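PDB 3DB0: Lin2891 protein from Listeria innocua, which is a putative pyridoxamine 5'-phosphate oxidase that probably binds a flavin cofactor. Local coordinates for residues B[24-28]-B[29-33]. Numbering follows the deposited sequence.
Sequences SVQGD and FPHAR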
loop_
_atom_site.group_PDB
_atom_site.type_symbol
_atom_site.label_atom_id
_atom_site.label_comp_id
_atom_site.label_asym_id
_atom_site.label_seq_id
_atom_site.Cartn_x
_atom_site.Cartn_y
_atom_site.Cartn_z
ATOM N N SER B 24 -8.395 14.552 -13.251
ATOM C CA SER B 24 -7.947 15.330 -14.411
ATOM C C SER B 24 -9.195 15.651 -15.253
ATOM O O SER B 24 -10.325 15.202 -14.942
ATOM C CB SER B 24 -6.864 14.613 -15.186
ATOM O OG SER B 24 -7.219 13.251 -15.428
ATOM N N VAL B 25 -8.986 16.455 -16.288
ATOM C CA VAL B 25 -10.061 16.972 -17.082
ATOM C C VAL B 25 -9.804 16.683 -18.540
ATOM O O VAL B 25 -8.679 16.836 -19.033
ATOM C CB VAL B 25 -10.150 18.529 -16.914
ATOM C CG1 VAL B 25 -11.177 19.167 -17.877
ATOM C CG2 VAL B 25 -10.379 18.911 -15.466
ATOM N N GLN B 26 -10.845 16.218 -19.195
ATOM C CA GLN B 26 -10.847 15.979 -20.647
ATOM C C GLN B 26 -11.974 16.802 -21.254
ATOM O O GLN B 26 -13.110 16.339 -21.401
ATOM C CB GLN B 26 -11.090 14.497 -20.930
ATOM C CG GLN B 26 -11.187 14.178 -22.386
ATOM C CD GLN B 26 -12.471 13.394 -22.725
ATOM O OE1 GLN B 26 -13.100 12.738 -21.866
ATOM N NE2 GLN B 26 -12.868 13.476 -23.988
ATOM N N GLY B 27 -11.665 18.036 -21.624
ATOM C CA GLY B 27 -12.668 18.922 -22.183
ATOM C C GLY B 27 -13.560 19.305 -21.036
ATOM O O GLY B 27 -13.107 19.914 -20.097
ATOM N N ASP B 28 -14.824 18.912 -21.085
ATOM C CA ASP B 28 -15.771 19.205 -20.003
ATOM C C ASP B 28 -15.961 18.021 -19.052
ATOM O O ASP B 28 -16.805 18.081 -18.160
ATOM C CB ASP B 28 -17.151 19.560 -20.559
ATOM C CG ASP B 28 -17.115 20.795 -21.441
ATOM O OD1 ASP B 28 -16.511 21.777 -20.993
ATOM O OD2 ASP B 28 -17.638 20.742 -22.581
ATOM N N PHE B 29 -15.182 16.972 -19.218
ATOM C CA PHE B 29 -15.367 15.776 -18.377
ATOM C C PHE B 29 -14.297 15.540 -17.323
ATOM O O PHE B 29 -13.098 15.558 -17.633
ATOM C CB PHE B 29 -15.447 14.546 -19.241
ATOM C CG PHE B 29 -16.607 14.532 -20.178
ATOM C CD1 PHE B 29 -16.530 15.180 -21.401
ATOM C CD2 PHE B 29 -17.776 13.867 -19.835
ATOM C CE1 PHE B 29 -17.627 15.173 -22.285
ATOM C CE2 PHE B 29 -18.870 13.850 -20.707
ATOM C CZ PHE B 29 -18.791 14.509 -21.929
ATOM N N PRO B 30 -14.731 15.263 -16.070
ATOM C CA PRO B 30 -13.735 14.897 -15.082
ATOM C C PRO B 30 -13.372 13.404 -15.259
ATOM O O PRO B 30 -14.193 12.595 -15.720
ATOM C CB PRO B 30 -14.471 15.150 -13.752
ATOM C CG PRO B 30 -15.872 14.935 -14.057
ATOM C CD PRO B 30 -16.062 15.459 -15.457
ATOM N N HIS B 31 -12.148 13.063 -14.979
ATOM C CA HIS B 31 -11.752 11.665 -14.945
ATOM C C HIS B 31 -11.094 11.444 -13.598
ATOM O O HIS B 31 -10.146 12.129 -13.259
ATOM C CB HIS B 31 -10.761 11.320 -16.054
ATOM C CG HIS B 31 -11.361 11.346 -17.426
ATOM N ND1 HIS B 31 -12.015 10.264 -17.961
ATOM C CD2 HIS B 31 -11.426 12.323 -18.356
ATOM C CE1 HIS B 31 -12.451 10.571 -19.170
ATOM N NE2 HIS B 31 -12.113 11.815 -19.432
ATOM N N ALA B 32 -11.613 10.516 -12.804
ATOM C CA ALA B 32 -10.978 10.233 -11.526
ATOM C C ALA B 32 -10.387 8.838 -11.601
ATOM O O ALA B 32 -11.034 7.912 -12.070
ATOM C CB ALA B 32 -11.981 10.324 -10.364
ATOM N N ARG B 33 -9.168 8.701 -11.103
ATOM C CA ARG B 33 -8.501 7.421 -11.077
ATOM C C ARG B 33 -7.644 7.253 -9.840
ATOM O O ARG B 33 -7.063 8.196 -9.352
ATOM C CB ARG B 33 -7.584 7.251 -12.293
ATOM C CG ARG B 33 -8.240 7.503 -13.630
ATOM C CD ARG B 33 -7.215 7.451 -14.733
ATOM N NE ARG B 33 -7.785 7.599 -16.085
ATOM C CZ ARG B 33 -7.900 8.748 -16.745
ATOM N NH1 ARG B 33 -7.549 9.864 -16.166
ATOM N NH2 ARG B 33 -8.410 8.778 -17.965
HETATM O O HOH W 1 -7.084 11.049 -13.694
#
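Q26 sets CG anti to its backbone N (chi1 177°), then bends at chi2, and H31 turns its ring beside its own backbone N (chi1 -69°). The two side chains thereby meet diagonally over one face of the hairpin. H31 NE2 donates to Q26 OE1 at 2.8 Å, close to the imidazole plane, with the amide turned 35° from the ring. Q26 CB also sits at the ring edge, 3.2 Å from H31 NE2. The strands that carry them pair in antiparallel fashion. H31 N reaches S24 O at 2.8 Å, and S24 N binds H31 O in return. At the next hydrogen-bonded pair, Q26 N points almost straight at F29 O, 2.8 Å away. F29 N returns a longer bond to Q26 O, 3.1 Å, from above the carbonyl plane. A water joins S24 OG, H31 O and R33 NH1. E57 of helix 53-60 accepts from S24 and forms a salt bridge with R33, tying this face to the helix. On the other face, V25 and P30 pack against P30 and V25 of a second subunit. This is a two-residue beta hairpin closed by a type II' turn, with G27 and D28 at the bend, linking the barrel's first two strands.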